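Long-range contacts in anti-H(O) lectin 1 (Ulex europaeus, PDB 1JXN), which specifically binds L-fucose and belongs to the legume lectins, a family that carries manganese and calcium ions: residues 120-125 with 200-205; 111-116 with 149-154; 66-71 with 172-177. One frame throughout, in Å; residues are numbered along the deposited sequence.

In the fold
All three contacts belong to one legume lectin sandwich. Interactions 1 and 3 have centres about 12 Å apart and meet directly: Y174 OH of interaction 3 lies 3.1 Å from V200 O of interaction 1, probably hydrogen-bonded, while L202 packs on the Y174 ring. Interaction 2 also lies about 12 Å from interaction 1, centre to centre, and meets it at the metal end, where S152 OG is 3.8 Å from CD of the manganese ligand E125. The side chain of V150 comes within about 6 Å of both manganese and calcium. Interactions 2 and 3 have centres about 22 Å apart and do not touch; I172 remains about 10 Å from E125, side chain to side chain.

Interaction 1: residues 120-125 with 200-205; sequences QTVAVE and VDLKEI. With MN (manganese (II) ion), chain F.
In the two-sheet sandwich of a legume lectin, the short helix 202-205 lies on the connection between strand 192-199 of one sheet and strand 209-219 of the other, and here L202 and I205 pack on V122 at the start of strand 122-127. V122 CG2 does the touching, with L202 CD2 at 3.6 Å; I205 CG2 lies 3.6 Å from the same V122 CG2 and meets that side chain at about a right angle. V122 CG1 stands opposite the backbone N (chi1 -177°), which turns CG2 to the helix, where it meets both partners. L181 of the other sheet also touches V122, and V147 touches I205. D201 stands at the N-cap position, and its carbonyl O takes E204 N at 3.0 Å and also, at 3.3 Å, I205 N. At the other end of the helix the I205 carbonyl is held by Q120. The Q120 amide reaches it on an extended chain, NE2 donating to I205 O at 3.0 Å with a moderately bent N-H...O of 151°; the nitrogen sits above the carbonyl plane, 37° out of it. Q120 CA adds a CH...O contact to I205 O at 3.3 Å. Further along, the strand leaves the helix and runs to the manganese site, which D127 and D137 share with E125 and two waters. There E125 OE1 binds manganese at 2.2 Å, while E125 OE2 accepts a hydrogen bond from one of the metal-bound waters at 2.9 Å.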
ATOM      1  N   GLN A 120      21.013  -5.158  -2.137  1.00 19.99           N
ATOM      2  CA  GLN A 120      19.802  -5.569  -2.862  1.00 18.53           C
ATOM      3  C   GLN A 120      19.032  -4.324  -3.218  1.00 17.83           C
ATOM      4  O   GLN A 120      17.831  -4.221  -2.966  1.00 17.73           O
ATOM      5  CB  GLN A 120      18.963  -6.524  -2.021  1.00 17.99           C
ATOM      6  CG  GLN A 120      19.794  -7.635  -1.431  1.00 18.18           C
ATOM      7  CD  GLN A 120      18.992  -8.870  -1.138  1.00 20.66           C
ATOM      8  OE1 GLN A 120      18.588  -9.095  -0.005  1.00 21.96           O
ATOM      9  NE2 GLN A 120      18.750  -9.683  -2.161  1.00 15.92           N
ATOM     10  N   THR A 121      19.772  -3.371  -3.786  1.00 17.05           N
ATOM     11  CA  THR A 121      19.264  -2.066  -4.179  1.00 14.18           C
ATOM     12  C   THR A 121      19.392  -1.810  -5.677  1.00 14.72           C
ATOM     13  O   THR A 121      20.336  -2.240  -6.329  1.00 16.59           O
ATOM     14  CB  THR A 121      20.020  -0.940  -3.397  1.00 15.61           C
ATOM     15  OG1 THR A 121      19.827  -1.121  -1.992  1.00 12.02           O
ATOM     16  CG2 THR A 121      19.504   0.456  -3.767  1.00 16.37           C
ATOM     17  N   VAL A 122      18.378  -1.170  -6.226  1.00 14.71           N
ATOM     18  CA  VAL A 122      18.369  -0.818  -7.623  1.00 13.61           C
ATOM     19  C   VAL A 122      17.741   0.558  -7.628  1.00 16.16           C
ATOM     20  O   VAL A 122      16.553   0.734  -7.324  1.00 17.96           O
ATOM     21  CB  VAL A 122      17.559  -1.787  -8.466  1.00 10.32           C
ATOM     22  CG1 VAL A 122      17.662  -1.392  -9.925  1.00 11.28           C
ATOM     23  CG2 VAL A 122      18.053  -3.202  -8.250  1.00 11.31           C
ATOM     24  N   ALA A 123      18.573   1.547  -7.915  1.00 15.95           N
ATOM     25  CA  ALA A 123      18.136   2.915  -7.913  1.00 15.06           C
ATOM     26  C   ALA A 123      18.447   3.605  -9.217  1.00 15.61           C
ATOM     27  O   ALA A 123      19.429   3.288  -9.879  1.00 17.87           O
ATOM     28  CB  ALA A 123      18.803   3.640  -6.767  1.00 14.93           C
ATOM     29  N   VAL A 124      17.569   4.516  -9.603  1.00 14.75           N
ATOM     30  CA  VAL A 124      17.747   5.316 -10.800  1.00 12.90           C
ATOM     31  C   VAL A 124      18.137   6.686 -10.248  1.00 15.22           C
ATOM     32  O   VAL A 124      17.285   7.428  -9.752  1.00 18.60           O
ATOM     33  CB  VAL A 124      16.436   5.422 -11.619  1.00 12.23           C
ATOM     34  CG1 VAL A 124      16.615   6.376 -12.772  1.00  9.75           C
ATOM     35  CG2 VAL A 124      16.030   4.065 -12.137  1.00 12.58           C
ATOM     36  N   GLU A 125      19.431   6.987 -10.258  1.00 14.90           N
ATOM     37  CA  GLU A 125      19.917   8.254  -9.738  1.00 14.08           C
ATOM     38  C   GLU A 125      19.913   9.407 -10.725  1.00 16.26           C
ATOM     39  O   GLU A 125      19.938   9.226 -11.941  1.00 15.83           O
ATOM     40  CB  GLU A 125      21.321   8.095  -9.159  1.00 13.24           C
ATOM     41  CG  GLU A 125      22.369   7.696 -10.182  1.00 12.72           C
ATOM     42  CD  GLU A 125      23.778   8.003  -9.742  1.00 12.18           C
ATOM     43  OE1 GLU A 125      24.439   8.794 -10.434  1.00 17.66           O
ATOM     44  OE2 GLU A 125      24.235   7.459  -8.722  1.00  6.66           O
ATOM     45  N   VAL A 200      18.964  -5.454 -16.075  1.00 18.26           N
ATOM     46  CA  VAL A 200      19.280  -5.973 -14.742  1.00 17.63           C
ATOM     47  C   VAL A 200      18.207  -6.987 -14.324  1.00 20.46           C
ATOM     48  O   VAL A 200      17.009  -6.709 -14.419  1.00 19.58           O
ATOM     49  CB  VAL A 200      19.272  -4.849 -13.670  1.00 14.29           C
ATOM     50  CG1 VAL A 200      19.821  -5.377 -12.365  1.00 14.32           C
ATOM     51  CG2 VAL A 200      20.053  -3.635 -14.133  1.00 16.81           C
ATOM     52  N   ASP A 201      18.638  -8.144 -13.831  1.00 21.74           N
ATOM     53  CA  ASP A 201      17.708  -9.174 -13.385  1.00 23.99           C
ATOM     54  C   ASP A 201      17.427  -8.973 -11.893  1.00 25.07           C
ATOM     55  O   ASP A 201      18.159  -9.473 -11.039  1.00 24.53           O
ATOM     56  CB  ASP A 201      18.312 -10.551 -13.609  1.00 26.06           C
ATOM     57  CG  ASP A 201      17.276 -11.650 -13.574  1.00 26.10           C
ATOM     58  OD1 ASP A 201      17.659 -12.811 -13.830  1.00 27.53           O
ATOM     59  OD2 ASP A 201      16.086 -11.356 -13.318  1.00 27.23           O
ATOM     60  N   LEU A 202      16.350  -8.253 -11.592  1.00 24.69           N
ATOM     61  CA  LEU A 202      15.963  -7.950 -10.216  1.00 22.24           C
ATOM     62  C   LEU A 202      15.753  -9.182  -9.347  1.00 22.13           C
ATOM     63  O   LEU A 202      15.917  -9.125  -8.123  1.00 21.97           O
ATOM     64  CB  LEU A 202      14.749  -7.023 -10.204  1.00 19.80           C
ATOM     65  CG  LEU A 202      14.992  -5.776 -11.074  1.00 20.97           C
ATOM     66  CD1 LEU A 202      13.901  -4.768 -10.828  1.00 24.81           C
ATOM     67  CD2 LEU A 202      16.349  -5.141 -10.779  1.00 16.10           C
ATOM     68  N   LYS A 203      15.490 -10.314  -9.989  1.00 20.63           N
ATOM     69  CA  LYS A 203      15.301 -11.565  -9.275  1.00 21.00           C
ATOM     70  C   LYS A 203      16.574 -12.006  -8.540  1.00 22.78           C
ATOM     71  O   LYS A 203      16.509 -12.598  -7.458  1.00 24.21           O
ATOM     72  CB  LYS A 203      14.856 -12.629 -10.246  1.00 22.66           C
ATOM     73  CG  LYS A 203      14.432 -13.905  -9.600  1.00 26.48           C
ATOM     74  CD  LYS A 203      13.586 -14.695 -10.587  1.00 31.91           C
ATOM     75  CE  LYS A 203      13.213 -16.060 -10.041  1.00 35.95           C
ATOM     76  NZ  LYS A 203      14.411 -16.925  -9.814  1.00 39.19           N
ATOM     77  N   GLU A 204      17.727 -11.703  -9.141  1.00 24.02           N
ATOM     78  CA  GLU A 204      19.047 -12.028  -8.584  1.00 22.80           C
ATOM     79  C   GLU A 204      19.480 -10.956  -7.607  1.00 20.38           C
ATOM     80  O   GLU A 204      20.149 -11.236  -6.612  1.00 20.75           O
ATOM     81  CB  GLU A 204      20.111 -12.084  -9.703  1.00 24.66           C
ATOM     82  CG  GLU A 204      20.002 -13.257 -10.687  1.00 27.94           C
ATOM     83  CD  GLU A 204      20.833 -13.040 -11.959  1.00 29.16           C
ATOM     84  OE1 GLU A 204      20.256 -13.087 -13.066  1.00 23.76           O
ATOM     85  OE2 GLU A 204      22.067 -12.819 -11.852  1.00 30.15           O
ATOM     86  N   ILE A 205      19.101  -9.722  -7.916  1.00 18.50           N
ATOM     87  CA  ILE A 205      19.474  -8.568  -7.112  1.00 18.20           C
ATOM     88  C   ILE A 205      18.627  -8.311  -5.857  1.00 17.49           C
ATOM     89  O   ILE A 205      19.153  -8.234  -4.752  1.00 17.81           O
ATOM     90  CB  ILE A 205      19.437  -7.273  -7.983  1.00 18.99           C
ATOM     91  CG1 ILE A 205      20.156  -7.488  -9.330  1.00 19.98           C
ATOM     92  CG2 ILE A 205      20.021  -6.092  -7.208  1.00 21.52           C
ATOM     93  CD1 ILE A 205      21.683  -7.591  -9.271  1.00 15.86           C
TER
HETATM   94 MN    MN F 245      26.584   8.970  -9.894  1.00 22.79          MN
HETATM   95  O   HOH W   1      26.963   7.976  -7.955  1.00  9.55           O
HETATM   96  O   HOH W   2      26.800   7.435 -11.425  1.00 18.47           O

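Interaction 2: residues 111-116 with 149-154; sequences NDTKCD and CVKSIN. Unlike the reference sequence in segment 111-116: N111 (reference Glu), C115 (reference Asn). Unlike the reference sequence in segment 149-154: C149 (reference Arg).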
ATOM      1  N   ASN A 111      26.759   3.150   2.290  1.00 23.39           N
ATOM      2  CA  ASN A 111      27.631   3.699   3.336  1.00 22.33           C
ATOM      3  C   ASN A 111      29.082   3.986   2.890  1.00 21.86           C
ATOM      4  O   ASN A 111      29.876   4.537   3.652  1.00 21.21           O
ATOM      5  CB  ASN A 111      27.550   2.867   4.650  1.00 22.93           C
ATOM      6  CG  ASN A 111      27.795   1.358   4.451  1.00 25.18           C
ATOM      7  OD1 ASN A 111      28.117   0.914   3.353  1.00 27.07           O
ATOM      8  ND2 ASN A 111      27.669   0.574   5.537  1.00 20.25           N
ATOM      9  N   ASP A 112      29.389   3.661   1.629  1.00 22.95           N
ATOM     10  CA  ASP A 112      30.706   3.894   0.987  1.00 22.84           C
ATOM     11  C   ASP A 112      30.714   3.403  -0.483  1.00 23.03           C
ATOM     12  O   ASP A 112      29.667   2.992  -0.995  1.00 22.86           O
ATOM     13  CB  ASP A 112      31.901   3.343   1.815  1.00 21.95           C
ATOM     14  CG  ASP A 112      31.810   1.840   2.111  1.00 23.19           C
ATOM     15  OD1 ASP A 112      31.885   1.469   3.306  1.00 25.45           O
ATOM     16  OD2 ASP A 112      31.730   1.027   1.165  1.00 19.22           O
ATOM     17  N   THR A 113      31.854   3.508  -1.173  1.00 21.64           N
ATOM     18  CA  THR A 113      31.948   3.111  -2.590  1.00 21.97           C
ATOM     19  C   THR A 113      32.038   1.606  -2.876  1.00 22.16           C
ATOM     20  O   THR A 113      31.829   1.179  -4.012  1.00 22.17           O
ATOM     21  CB  THR A 113      33.085   3.871  -3.347  1.00 21.31           C
ATOM     22  OG1 THR A 113      32.854   5.284  -3.281  1.00 24.22           O
ATOM     23  CG2 THR A 113      33.085   3.519  -4.809  1.00 21.84           C
ATOM     24  N   LYS A 114      32.311   0.797  -1.856  1.00 21.44           N
ATOM     25  CA  LYS A 114      32.384  -0.650  -2.058  1.00 21.30           C
ATOM     26  C   LYS A 114      31.037  -1.204  -2.495  1.00 22.74           C
ATOM     27  O   LYS A 114      29.997  -0.850  -1.939  1.00 21.25           O
ATOM     28  CB  LYS A 114      32.861  -1.357  -0.794  1.00 20.72           C
ATOM     29  CG  LYS A 114      34.372  -1.403  -0.676  1.00 23.50           C
ATOM     30  CD  LYS A 114      34.836  -2.132   0.572  1.00 25.55           C
ATOM     31  CE  LYS A 114      36.323  -2.389   0.496  1.00 23.58           C
ATOM     32  NZ  LYS A 114      36.996  -2.001   1.764  1.00 30.23           N
ATOM     33  N   CYS A 115      31.054  -2.018  -3.542  1.00 24.54           N
ATOM     34  CA  CYS A 115      29.824  -2.612  -4.047  1.00 24.41           C
ATOM     35  C   CYS A 115      29.595  -3.890  -3.285  1.00 25.28           C
ATOM     36  O   CYS A 115      30.518  -4.690  -3.079  1.00 26.96           O
ATOM     37  CB  CYS A 115      29.916  -2.912  -5.534  1.00 22.66           C
ATOM     38  SG  CYS A 115      30.567  -1.528  -6.511  1.00 21.76           S
ATOM     39  N   ASP A 116      28.356  -4.077  -2.860  1.00 24.76           N
ATOM     40  CA  ASP A 116      28.003  -5.251  -2.097  1.00 25.20           C
ATOM     41  C   ASP A 116      26.641  -5.747  -2.546  1.00 24.48           C
ATOM     42  O   ASP A 116      25.692  -4.971  -2.662  1.00 23.36           O
ATOM     43  CB  ASP A 116      27.985  -4.911  -0.609  1.00 27.35           C
ATOM     44  CG  ASP A 116      28.414  -6.065   0.255  1.00 29.81           C
ATOM     45  OD1 ASP A 116      29.268  -5.840   1.136  1.00 32.56           O
ATOM     46  OD2 ASP A 116      27.911  -7.196   0.061  1.00 33.41           O
ATOM     47  N   CYS A 149      25.539  -0.595  -5.711  1.00 14.41           N
ATOM     48  CA  CYS A 149      26.712   0.260  -5.650  1.00 15.38           C
ATOM     49  C   CYS A 149      26.443   1.704  -6.029  1.00 15.08           C
ATOM     50  O   CYS A 149      25.614   1.976  -6.903  1.00 15.35           O
ATOM     51  CB  CYS A 149      27.795  -0.272  -6.579  1.00 17.86           C
ATOM     52  SG  CYS A 149      29.455   0.084  -5.948  1.00 23.51           S
ATOM     53  N   VAL A 150      27.202   2.620  -5.422  1.00 16.25           N
ATOM     54  CA  VAL A 150      27.066   4.056  -5.700  1.00 17.72           C
ATOM     55  C   VAL A 150      27.596   4.429  -7.086  1.00 20.06           C
ATOM     56  O   VAL A 150      27.333   5.529  -7.598  1.00 19.95           O
ATOM     57  CB  VAL A 150      27.768   4.918  -4.645  1.00 15.94           C
ATOM     58  CG1 VAL A 150      29.282   4.830  -4.797  1.00 13.32           C
ATOM     59  CG2 VAL A 150      27.269   6.338  -4.744  1.00 12.12           C
ATOM     60  N   LYS A 151      28.351   3.495  -7.670  1.00 20.92           N
ATOM     61  CA  LYS A 151      28.929   3.632  -9.007  1.00 21.83           C
ATOM     62  C   LYS A 151      27.937   2.974  -9.980  1.00 21.63           C
ATOM     63  O   LYS A 151      27.637   1.784  -9.836  1.00 23.73           O
ATOM     64  CB  LYS A 151      30.259   2.873  -9.052  1.00 21.85           C
ATOM     65  CG  LYS A 151      31.306   3.444  -9.996  1.00 25.14           C
ATOM     66  CD  LYS A 151      32.635   2.719  -9.850  1.00 26.05           C
ATOM     67  CE  LYS A 151      33.155   2.736  -8.404  1.00 31.09           C
ATOM     68  NZ  LYS A 151      32.426   1.800  -7.458  1.00 29.76           N
ATOM     69  N   SER A 152      27.429   3.734 -10.948  1.00 18.35           N
ATOM     70  CA  SER A 152      26.467   3.213 -11.925  1.00 17.67           C
ATOM     71  C   SER A 152      26.959   2.097 -12.872  1.00 19.78           C
ATOM     72  O   SER A 152      28.172   1.908 -13.073  1.00 21.65           O
ATOM     73  CB  SER A 152      25.922   4.353 -12.769  1.00 15.20           C
ATOM     74  OG  SER A 152      25.412   5.385 -11.956  1.00 14.11           O
ATOM     75  N   ILE A 153      26.004   1.340 -13.423  1.00 19.20           N
ATOM     76  CA  ILE A 153      26.310   0.269 -14.376  1.00 17.16           C
ATOM     77  C   ILE A 153      26.457   0.980 -15.726  1.00 18.33           C
ATOM     78  O   ILE A 153      27.408   0.737 -16.478  1.00 18.26           O
ATOM     79  CB  ILE A 153      25.184  -0.832 -14.438  1.00 14.93           C
ATOM     80  CG1 ILE A 153      25.619  -1.989 -15.339  1.00 10.73           C
ATOM     81  CG2 ILE A 153      23.878  -0.274 -14.963  1.00 10.27           C
ATOM     82  CD1 ILE A 153      26.690  -2.841 -14.746  1.00  5.64           C
ATOM     83  N   ASN A 154      25.541   1.918 -15.961  1.00 17.40           N
ATOM     84  CA  ASN A 154      25.486   2.743 -17.153  1.00 14.48           C
ATOM     85  C   ASN A 154      24.944   4.112 -16.703  1.00 14.59           C
ATOM     86  O   ASN A 154      24.168   4.186 -15.741  1.00 13.75           O
ATOM     87  CB  ASN A 154      24.560   2.107 -18.185  1.00 15.50           C
ATOM     88  CG  ASN A 154      24.312   3.007 -19.376  1.00 17.91           C
ATOM     89  OD1 ASN A 154      25.147   3.839 -19.717  1.00 22.21           O
ATOM     90  ND2 ASN A 154      23.152   2.859 -20.004  1.00 17.80           N
TER
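K114 N donates to D112 OD2 at 3.1 Å, on the anti lone pair of the carboxylate, and this Asx turn bends the loop that brings T113 and C115 up to C149 and V150. The covalent link is the disulfide between C115 SG and C149 SG, 2.0 Å long, with a C-S-S-C torsion of -68°. C149 SG also lies 3.3 Å from T113 O, so the bridge is tucked against the turn. Both halves of the bridge depart from the reference sequence, which has an N-glycosylated Asn at 115 and Arg at 149. Next to it, V150 CG1 meets the T113 backbone at CA, 3.9 Å away, crossing the threonine obliquely, while T113 OG1 turns to the hydroxyl of Y106. K151 comes across T113 at about a right angle: its chain bends at chi3 (-56°) and again at chi4, which folds the ammonium group back over T113 CG2. W136 touches T113, V150 and K151 together. The V150 side chain, rather than the disulfide, lies close to the metals. The disulfide ties the loop between strands 88-94 and 122-127 to the one just past the end of strand 142-147, before the outermost strand 154-157.

Interaction 3: residues 66-71 with 172-177; sequences ASFITS and IIYEAS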
ATOM      1  N   ALA A  66       7.621  -9.188 -11.707  1.00 23.08           N
ATOM      2  CA  ALA A  66       6.668  -8.102 -11.921  1.00 21.06           C
ATOM      3  C   ALA A  66       7.234  -6.917 -12.678  1.00 21.44           C
ATOM      4  O   ALA A  66       8.308  -6.402 -12.344  1.00 23.96           O
ATOM      5  CB  ALA A  66       6.108  -7.631 -10.593  1.00 19.92           C
ATOM      6  N   SER A  67       6.510  -6.489 -13.702  1.00 19.67           N
ATOM      7  CA  SER A  67       6.910  -5.329 -14.471  1.00 20.40           C
ATOM      8  C   SER A  67       6.331  -4.112 -13.769  1.00 20.51           C
ATOM      9  O   SER A  67       5.329  -4.215 -13.073  1.00 22.36           O
ATOM     10  CB  SER A  67       6.370  -5.422 -15.885  1.00 19.27           C
ATOM     11  OG  SER A  67       6.792  -6.632 -16.465  1.00 16.96           O
ATOM     12  N   PHE A  68       6.969  -2.965 -13.917  1.00 20.85           N
ATOM     13  CA  PHE A  68       6.459  -1.779 -13.250  1.00 20.73           C
ATOM     14  C   PHE A  68       6.778  -0.474 -13.959  1.00 20.38           C
ATOM     15  O   PHE A  68       7.687  -0.392 -14.794  1.00 20.88           O
ATOM     16  CB  PHE A  68       6.952  -1.719 -11.791  1.00 19.42           C
ATOM     17  CG  PHE A  68       8.411  -1.322 -11.633  1.00 17.83           C
ATOM     18  CD1 PHE A  68       9.378  -2.287 -11.352  1.00 17.23           C
ATOM     19  CD2 PHE A  68       8.804   0.014 -11.722  1.00 15.51           C
ATOM     20  CE1 PHE A  68      10.714  -1.924 -11.160  1.00 17.06           C
ATOM     21  CE2 PHE A  68      10.118   0.381 -11.536  1.00 15.21           C
ATOM     22  CZ  PHE A  68      11.080  -0.589 -11.252  1.00 17.88           C
ATOM     23  N   ILE A  69       6.008   0.544 -13.616  1.00 17.15           N
ATOM     24  CA  ILE A  69       6.202   1.855 -14.175  1.00 17.18           C
ATOM     25  C   ILE A  69       5.882   2.851 -13.082  1.00 16.98           C
ATOM     26  O   ILE A  69       4.993   2.632 -12.251  1.00 16.59           O
ATOM     27  CB  ILE A  69       5.319   2.092 -15.410  1.00 17.93           C
ATOM     28  CG1 ILE A  69       5.527   3.515 -15.937  1.00 18.86           C
ATOM     29  CG2 ILE A  69       3.869   1.830 -15.077  1.00 22.30           C
ATOM     30  CD1 ILE A  69       4.686   3.840 -17.149  1.00 17.96           C
ATOM     31  N   THR A  70       6.667   3.909 -13.041  1.00 16.36           N
ATOM     32  CA  THR A  70       6.476   4.940 -12.052  1.00 16.61           C
ATOM     33  C   THR A  70       6.856   6.254 -12.674  1.00 18.29           C
ATOM     34  O   THR A  70       7.776   6.322 -13.494  1.00 18.80           O
ATOM     35  CB  THR A  70       7.321   4.682 -10.789  1.00 16.36           C
ATOM     36  OG1 THR A  70       7.266   5.823  -9.928  1.00 14.54           O
ATOM     37  CG2 THR A  70       8.753   4.383 -11.145  1.00 17.53           C
ATOM     38  N   SER A  71       6.108   7.288 -12.329  1.00 19.40           N
ATOM     39  CA  SER A  71       6.373   8.608 -12.849  1.00 17.88           C
ATOM     40  C   SER A  71       6.228   9.635 -11.756  1.00 17.88           C
ATOM     41  O   SER A  71       5.417   9.476 -10.840  1.00 14.47           O
ATOM     42  CB  SER A  71       5.440   8.925 -14.006  1.00 16.40           C
ATOM     43  OG  SER A  71       4.137   8.434 -13.771  1.00 20.14           O
ATOM     44  N   ILE A 172      10.018   5.833 -15.266  1.00 20.89           N
ATOM     45  CA  ILE A 172      10.849   4.648 -15.238  1.00 19.20           C
ATOM     46  C   ILE A 172       9.955   3.475 -15.565  1.00 18.74           C
ATOM     47  O   ILE A 172       8.811   3.411 -15.115  1.00 19.52           O
ATOM     48  CB  ILE A 172      11.467   4.468 -13.827  1.00 19.06           C
ATOM     49  CG1 ILE A 172      12.341   5.675 -13.493  1.00 20.16           C
ATOM     50  CG2 ILE A 172      12.270   3.178 -13.730  1.00 18.63           C
ATOM     51  CD1 ILE A 172      12.028   6.293 -12.139  1.00 24.73           C
ATOM     52  N   ILE A 173      10.437   2.591 -16.419  1.00 17.76           N
ATOM     53  CA  ILE A 173       9.659   1.419 -16.742  1.00 19.03           C
ATOM     54  C   ILE A 173      10.603   0.237 -16.703  1.00 18.03           C
ATOM     55  O   ILE A 173      11.719   0.319 -17.186  1.00 18.53           O
ATOM     56  CB  ILE A 173       8.883   1.546 -18.119  1.00 21.01           C
ATOM     57  CG1 ILE A 173       9.589   0.805 -19.257  1.00 21.81           C
ATOM     58  CG2 ILE A 173       8.667   3.009 -18.494  1.00 22.97           C
ATOM     59  CD1 ILE A 173       8.981  -0.563 -19.551  1.00 22.79           C
ATOM     60  N   TYR A 174      10.204  -0.796 -15.979  1.00 18.55           N
ATOM     61  CA  TYR A 174      10.995  -2.006 -15.882  1.00 18.48           C
ATOM     62  C   TYR A 174      10.196  -3.110 -16.550  1.00 17.81           C
ATOM     63  O   TYR A 174       9.142  -3.502 -16.065  1.00 17.39           O
ATOM     64  CB  TYR A 174      11.288  -2.392 -14.433  1.00 18.64           C
ATOM     65  CG  TYR A 174      12.022  -3.718 -14.327  1.00 21.36           C
ATOM     66  CD1 TYR A 174      13.403  -3.787 -14.562  1.00 19.26           C
ATOM     67  CD2 TYR A 174      11.325  -4.914 -14.065  1.00 19.44           C
ATOM     68  CE1 TYR A 174      14.071  -5.003 -14.567  1.00 20.77           C
ATOM     69  CE2 TYR A 174      11.979  -6.144 -14.068  1.00 20.36           C
ATOM     70  CZ  TYR A 174      13.358  -6.181 -14.324  1.00 22.98           C
ATOM     71  OH  TYR A 174      14.017  -7.389 -14.430  1.00 17.99           O
ATOM     72  N   GLU A 175      10.700  -3.597 -17.674  1.00 18.93           N
ATOM     73  CA  GLU A 175      10.053  -4.650 -18.434  1.00 20.87           C
ATOM     74  C   GLU A 175      10.603  -5.970 -17.911  1.00 20.23           C
ATOM     75  O   GLU A 175      11.754  -6.318 -18.166  1.00 18.72           O
ATOM     76  CB  GLU A 175      10.382  -4.466 -19.914  1.00 24.83           C
ATOM     77  CG  GLU A 175       9.174  -4.437 -20.822  1.00 29.26           C
ATOM     78  CD  GLU A 175       8.998  -5.730 -21.619  1.00 34.76           C
ATOM     79  OE1 GLU A 175       9.412  -6.811 -21.125  1.00 35.34           O
ATOM     80  OE2 GLU A 175       8.427  -5.664 -22.743  1.00 36.35           O
ATOM     81  N   ALA A 176       9.771  -6.699 -17.180  1.00 17.83           N
ATOM     82  CA  ALA A 176      10.172  -7.968 -16.583  1.00 19.32           C
ATOM     83  C   ALA A 176      10.712  -9.072 -17.497  1.00 18.17           C
ATOM     84  O   ALA A 176      11.670  -9.762 -17.140  1.00 18.31           O
ATOM     85  CB  ALA A 176       9.033  -8.521 -15.746  1.00 18.31           C
ATOM     86  N   SER A 177      10.064  -9.286 -18.639  1.00 19.70           N
ATOM     87  CA  SER A 177      10.477 -10.348 -19.562  1.00 21.22           C
ATOM     88  C   SER A 177      11.870 -10.153 -20.144  1.00 22.60           C
ATOM     89  O   SER A 177      12.669 -11.091 -20.178  1.00 23.67           O
ATOM     90  CB  SER A 177       9.437 -10.541 -20.677  1.00 18.75           C
ATOM     91  OG  SER A 177       9.096  -9.321 -21.298  1.00 21.90           O
TER
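Antiparallel pairing joins the neighbouring strands 67-78 and 168-175 within one sheet; over 67-71 and 172-175 their directions differ by 177°, and F68 and Y174 form a hydrogen-bonded pair. Y174 N gives to F68 O at 2.8 Å, and F68 N returns a bond to Y174 O at 3.1 Å. Two residues on, I172 N donates to T70 O at 2.9 Å and T70 N to I172 O at 3.0 Å. I69 and I173 make the non-hydrogen-bonded pair between them, with CG1 and CG2 respectively 4.1 Å apart on the opposite face of the sheet. Past the strand end, S67 OG accepts A176 N at 3.1 Å. In the legume lectin sandwich the side of F68, T70, I172 and Y174 is the inner one: F68, T70 and I172 all reach F91 on strand 88-94 of the facing sheet. The F68 ring swings between its own backbone N and carbonyl carbon (chi1 75°), which lays one face over Y174 CB, a CH-pi contact with F68 CE1 3.4 Å from that carbon. The two rings are slid apart and barely overlap, their planes 20° from parallel. L181 touches Y174. Alongside, pointing the same way, T70 CG2 packs 3.8 Å from I172 CB.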